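Long-range contacts in Alpha/beta hydrolase fold protein (Sphaerobacter thermophilus, PDB 3R0V), which is probably a hydrolase of the alpha/beta hydrolase fold and binds D-malate in the crystal: residues R113-E118 with L210-G215; N195-A200 with Q226-T231. One frame throughout, in Å; residues are numbered along the deposited sequence.

Interaction 1: R113-E118 with L210-G215; sequences RLAVFE and LVMDGG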
loop_
_atom_site.group_PDB
_atom_site.type_symbol
_atom_site.label_atom_id
_atom_site.label_comp_id
_atom_site.label_asym_id
_atom_site.label_seq_id
_atom_site.Cartn_x
_atom_site.Cartn_y
_atom_site.Cartn_z
ATOM N N ARG A 113 3.304 15.166 4.786
ATOM C CA ARG A 113 2.077 15.180 3.987
ATOM C C ARG A 113 1.816 13.738 3.580
ATOM O O ARG A 113 2.755 13.008 3.301
ATOM C CB ARG A 113 2.240 16.037 2.730
ATOM C CG ARG A 113 2.548 17.506 3.005
ATOM C CD ARG A 113 2.599 18.318 1.716
ATOM N NE ARG A 113 2.743 19.746 1.991
ATOM C CZ ARG A 113 1.743 20.619 1.922
ATOM N NH1 ARG A 113 0.531 20.215 1.566
ATOM N NH2 ARG A 113 1.960 21.899 2.199
ATOM N N LEU A 114 0.548 13.335 3.534
ATOM C CA LEU A 114 0.228 11.935 3.250
ATOM C C LEU A 114 -0.807 11.815 2.148
ATOM O O LEU A 114 -1.865 12.428 2.246
ATOM C CB LEU A 114 -0.310 11.268 4.515
ATOM C CG LEU A 114 -0.807 9.823 4.371
ATOM C CD1 LEU A 114 0.310 8.884 3.916
ATOM C CD2 LEU A 114 -1.416 9.339 5.683
ATOM N N ALA A 115 -0.510 11.016 1.116
ATOM C CA ALA A 115 -1.476 10.702 0.076
ATOM C C ALA A 115 -1.660 9.198 0.061
ATOM O O ALA A 115 -0.693 8.435 0.171
ATOM C CB ALA A 115 -0.982 11.192 -1.274
ATOM N N VAL A 116 -2.914 8.770 -0.055
ATOM C CA VAL A 116 -3.228 7.343 -0.085
ATOM C C VAL A 116 -4.188 7.022 -1.225
ATOM O O VAL A 116 -5.129 7.773 -1.492
ATOM C CB VAL A 116 -3.822 6.870 1.262
ATOM C CG1 VAL A 116 -2.779 6.940 2.375
ATOM C CG2 VAL A 116 -5.078 7.681 1.631
ATOM N N PHE A 117 -3.931 5.910 -1.904
ATOM C CA PHE A 117 -4.779 5.473 -3.002
ATOM C C PHE A 117 -5.487 4.170 -2.639
ATOM O O PHE A 117 -4.845 3.155 -2.327
ATOM C CB PHE A 117 -3.937 5.269 -4.263
ATOM C CG PHE A 117 -4.705 4.735 -5.442
ATOM C CD1 PHE A 117 -5.484 5.578 -6.218
ATOM C CD2 PHE A 117 -4.625 3.392 -5.782
ATOM C CE1 PHE A 117 -6.187 5.089 -7.315
ATOM C CE2 PHE A 117 -5.324 2.895 -6.888
ATOM C CZ PHE A 117 -6.100 3.746 -7.649
ATOM N N GLU A 118 -6.816 4.211 -2.691
ATOM C CA GLU A 118 -7.658 3.023 -2.486
ATOM C C GLU A 118 -7.272 2.176 -1.268
ATOM O O GLU A 118 -7.094 0.966 -1.374
ATOM C CB GLU A 118 -7.702 2.149 -3.754
ATOM C CG GLU A 118 -8.250 2.895 -4.971
ATOM C CD GLU A 118 -8.480 2.009 -6.180
ATOM O OE1 GLU A 118 -7.951 0.876 -6.229
ATOM O OE2 GLU A 118 -9.202 2.453 -7.095
ATOM N N LEU A 210 -4.426 13.411 1.519
ATOM C CA LEU A 210 -5.155 13.263 0.265
ATOM C C LEU A 210 -5.567 11.807 0.107
ATOM O O LEU A 210 -4.727 10.919 0.186
ATOM C CB LEU A 210 -4.256 13.682 -0.889
ATOM C CG LEU A 210 -4.721 13.328 -2.294
ATOM C CD1 LEU A 210 -6.017 14.037 -2.562
ATOM C CD2 LEU A 210 -3.673 13.724 -3.313
ATOM N N VAL A 211 -6.862 11.570 -0.081
ATOM C CA VAL A 211 -7.377 10.221 -0.248
ATOM C C VAL A 211 -7.893 10.106 -1.671
ATOM O O VAL A 211 -8.722 10.912 -2.095
ATOM C CB VAL A 211 -8.538 9.950 0.714
ATOM C CG1 VAL A 211 -8.996 8.499 0.561
ATOM C CG2 VAL A 211 -8.132 10.225 2.151
HETATM N N MSE A 212 -7.389 9.135 -2.418
HETATM C CA MSE A 212 -7.738 9.007 -3.831
HETATM C C MSE A 212 -8.375 7.676 -4.123
HETATM O O MSE A 212 -8.021 6.662 -3.530
HETATM C CB MSE A 212 -6.496 9.121 -4.712
HETATM C CG MSE A 212 -5.998 10.539 -4.949
HETATM SE SE MSE A 212 -4.177 10.517 -5.651
HETATM C CE MSE A 212 -3.437 9.898 -4.051
ATOM N N ASP A 213 -9.314 7.687 -5.062
ATOM C CA ASP A 213 -9.770 6.458 -5.691
ATOM C C ASP A 213 -9.774 6.660 -7.194
ATOM O O ASP A 213 -9.433 7.742 -7.679
ATOM C CB ASP A 213 -11.116 5.963 -5.136
ATOM C CG ASP A 213 -12.248 6.957 -5.317
ATOM O OD1 ASP A 213 -12.072 7.988 -6.000
ATOM O OD2 ASP A 213 -13.347 6.695 -4.766
ATOM N N GLY A 214 -10.099 5.603 -7.923
ATOM C CA GLY A 214 -10.000 5.613 -9.370
ATOM C C GLY A 214 -11.361 5.471 -10.018
ATOM O O GLY A 214 -12.357 5.152 -9.359
ATOM N N GLY A 215 -11.407 5.708 -11.318
ATOM C CA GLY A 215 -12.655 5.661 -12.053
ATOM C C GLY A 215 -13.315 4.294 -12.141
ATOM O O GLY A 215 -14.493 4.217 -12.489
#
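Val116 and Met212 sit at the middle of a parallel strand pairing in the central sheet of the alpha/beta hydrolase fold. Four backbone hydrogen bonds stitch 114-117 to 210-213, with partners alternating as parallel strands require: Leu210 N gives to Leu114 O, Val116 N to Leu210 O, Met212 N to Val116 O and, past the strand end, Glu118 N to Met212 O at 2.9 Å. This last bond is the straightest, 170° at the hydrogen. Weaker CA-H...O contacts fill the gaps, as from Ala115 CA to Leu210 O at 3.3 Å.

The apolar contacts divide between the two faces. Val116 and Val211 meet on one, CG2 to CG2 at 4.0 Å, beta-branched residues that suit extended backbone. Ala115, Leu210, Phe117 and Met212 share the other, where helix 249-260 covers Ala115 and Leu210. Met212, a selenomethionine, bends at chi3 (-69°) and brings CE within 3.9 Å of Ala115 CB, a neighbour small enough to admit it. The Phe117 side chain crosses that of Met212 at about a right angle, CD1 lying 4.0 Å from Met212 CB, while Glu118 CG lies over the centre of one ring face. An alanine in place of Phe117 would probably open a gap beside Met212 CB and leave Glu118 CG without the ring it rests on.

The polar contact beyond the strands is slight: Gly214 N makes a weak bond of 3.4 Å to Glu118 OE2, and Ser217 OG is hydrogen-bonded to both. Asp213 turns to Tyr237 and Thr239 instead. Backbone bonds and apolar side chains therefore carry the pairing, whereas the carboxylate of Glu118, near bound D-malate, meets the loop after 210-213 mainly through Ser217.

Interaction 2: N195-A200 with Q226-T231; sequences NTIPTA and QELADT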
loop_
_atom_site.group_PDB
_atom_site.type_symbol
_atom_site.label_atom_id
_atom_site.label_comp_id
_atom_site.label_asym_id
_atom_site.label_seq_id
_atom_site.Cartn_x
_atom_site.Cartn_y
_atom_site.Cartn_z
ATOM N N ASN A 195 -10.249 -5.172 8.334
ATOM C CA ASN A 195 -10.660 -4.144 7.381
ATOM C C ASN A 195 -11.499 -3.024 7.958
ATOM O O ASN A 195 -11.905 -2.132 7.232
ATOM C CB ASN A 195 -11.365 -4.739 6.164
ATOM C CG ASN A 195 -10.503 -5.733 5.431
ATOM O OD1 ASN A 195 -9.285 -5.565 5.325
ATOM N ND2 ASN A 195 -11.126 -6.786 4.933
ATOM N N THR A 196 -11.757 -3.054 9.255
ATOM C CA THR A 196 -12.444 -1.927 9.853
ATOM C C THR A 196 -11.471 -0.771 10.117
ATOM O O THR A 196 -10.287 -0.980 10.429
ATOM C CB THR A 196 -13.250 -2.324 11.113
ATOM O OG1 THR A 196 -12.362 -2.781 12.129
ATOM C CG2 THR A 196 -14.247 -3.432 10.784
ATOM N N ILE A 197 -11.962 0.451 9.962
ATOM C CA ILE A 197 -11.110 1.616 10.170
ATOM C C ILE A 197 -10.896 1.902 11.657
ATOM O O ILE A 197 -11.857 1.979 12.414
ATOM C CB ILE A 197 -11.718 2.871 9.525
ATOM C CG1 ILE A 197 -11.885 2.669 8.018
ATOM C CG2 ILE A 197 -10.843 4.097 9.830
ATOM C CD1 ILE A 197 -12.606 3.792 7.340
ATOM N N PRO A 198 -9.629 2.061 12.079
ATOM C CA PRO A 198 -9.379 2.523 13.454
ATOM C C PRO A 198 -9.629 4.025 13.555
ATOM O O PRO A 198 -8.709 4.843 13.573
ATOM C CB PRO A 198 -7.902 2.180 13.687
ATOM C CG PRO A 198 -7.293 2.155 12.328
ATOM C CD PRO A 198 -8.384 1.747 11.355
ATOM N N THR A 199 -10.907 4.373 13.590
ATOM C CA THR A 199 -11.354 5.753 13.511
ATOM C C THR A 199 -10.711 6.683 14.532
ATOM O O THR A 199 -10.267 7.781 14.178
ATOM C CB THR A 199 -12.877 5.822 13.664
ATOM O OG1 THR A 199 -13.481 5.128 12.571
ATOM C CG2 THR A 199 -13.356 7.270 13.695
ATOM N N ALA A 200 -10.665 6.246 15.789
ATOM C CA ALA A 200 -10.083 7.052 16.861
ATOM C C ALA A 200 -8.656 7.452 16.514
ATOM O O ALA A 200 -8.276 8.620 16.655
ATOM C CB ALA A 200 -10.115 6.294 18.170
ATOM N N GLN A 226 -14.453 8.076 0.987
ATOM C CA GLN A 226 -15.265 9.178 1.479
ATOM C C GLN A 226 -15.185 9.254 2.996
ATOM O O GLN A 226 -15.057 10.330 3.580
ATOM C CB GLN A 226 -16.724 8.998 1.042
ATOM C CG GLN A 226 -17.580 10.261 1.215
ATOM C CD GLN A 226 -18.161 10.427 2.617
ATOM O OE1 GLN A 226 -18.520 11.538 3.016
ATOM N NE2 GLN A 226 -18.273 9.324 3.361
ATOM N N GLU A 227 -15.293 8.101 3.646
ATOM C CA GLU A 227 -15.304 8.094 5.100
ATOM C C GLU A 227 -13.939 8.511 5.649
ATOM O O GLU A 227 -13.870 9.286 6.594
ATOM C CB GLU A 227 -15.700 6.741 5.678
ATOM C CG GLU A 227 -15.656 6.761 7.212
ATOM C CD GLU A 227 -16.309 5.551 7.872
ATOM O OE1 GLU A 227 -17.356 5.074 7.378
ATOM O OE2 GLU A 227 -15.773 5.087 8.904
ATOM N N LEU A 228 -12.858 8.003 5.067
ATOM C CA LEU A 228 -11.523 8.382 5.538
ATOM C C LEU A 228 -11.301 9.881 5.382
ATOM O O LEU A 228 -10.724 10.523 6.265
ATOM C CB LEU A 228 -10.438 7.629 4.782
ATOM C CG LEU A 228 -10.280 6.169 5.195
ATOM C CD1 LEU A 228 -9.410 5.414 4.207
ATOM C CD2 LEU A 228 -9.684 6.086 6.591
ATOM N N ALA A 229 -11.749 10.446 4.265
ATOM C CA ALA A 229 -11.534 11.874 4.020
ATOM C C ALA A 229 -12.391 12.745 4.927
ATOM O O ALA A 229 -12.149 13.949 5.046
ATOM C CB ALA A 229 -11.778 12.212 2.554
ATOM N N ASP A 230 -13.384 12.140 5.570
ATOM C CA ASP A 230 -14.198 12.846 6.554
ATOM C C ASP A 230 -13.600 12.679 7.960
ATOM O O ASP A 230 -13.564 13.625 8.756
ATOM C CB ASP A 230 -15.643 12.331 6.504
ATOM C CG ASP A 230 -16.586 13.131 7.388
ATOM O OD1 ASP A 230 -16.930 14.273 7.016
ATOM O OD2 ASP A 230 -16.997 12.613 8.446
ATOM N N THR A 231 -13.125 11.473 8.258
ATOM C CA THR A 231 -12.578 11.164 9.575
ATOM C C THR A 231 -11.270 11.897 9.849
ATOM O O THR A 231 -11.031 12.395 10.956
ATOM C CB THR A 231 -12.377 9.637 9.708
ATOM O OG1 THR A 231 -13.665 9.010 9.748
ATOM C CG2 THR A 231 -11.606 9.284 10.970
HETATM O O HOH W 1 -13.668 6.407 10.067
#
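Ile197 reaches Leu228 where the loop before helix 199-202 packs against the C-terminal part of helix 219-231, one of the helices flanking the alpha/beta hydrolase sheet. Pro198 is the centre of an inverse gamma turn and also the N-cap of the short helix, so the chain turns sharply between the two residues that make the contact, Ile197 and Thr199.

The tightly packed part is apolar. Ile197 points at the helix, and with CD1 anti to CA (chi2 174°) its long branch stretches out to meet Leu228 CD2 at 3.8 Å; the shorter branch, CG2, touches the same methyl at 4.0 Å. The two side chains cross obliquely. Phe202 and Tyr121 also adjoin Ile197, and Phe202 and Pro119 adjoin Leu228, which suits branched aliphatic residues to this place. A second apolar touch joins the threonines, whose side chains cross at about a right angle with CG2 against CG2.

The other side is looser and wet. Glu227 slides past Ile197 in the opposite direction, so that OE2 comes 3.8 Å from Ile197 CD1 while the carboxylate can still take up water. No direct hydrogen bond joins the two segments. Threonine serves both sides: its methyl packs and its hydroxyl reaches the bridging water. In Thr199 and Thr231 alike, OG1 lies anti to the carbonyl carbon, and both hydroxyls bind a single water, at 2.8 Å from Thr199 OG1 and 2.6 Å from Thr231 OG1. The same water donates a hydrogen bond to Glu227 OE2 at 2.7 Å.

In the fold
The centres of interactions 1 and 2 lie about 13 Å apart, the first buried in the central sheet and the second at the surface beside it. Their segments alternate along the chain: 113-118, 195-200, 210-215, then 226-231. Helix 199-202 leads into strand 209-213, which is followed by helix 219-231, and strand 209-213 lies between strands 111-117 and 235-239. The two contacts touch directly, Val211 CG2 packing on Ala229 CB at 4.2 Å. Helix 219-231 thus covers the valine face of interaction 1 and meets the 195-200 loop through another of its sides, so one helix joins the sheet to the segment alongside it, with D-malate bound nearer to interaction 1.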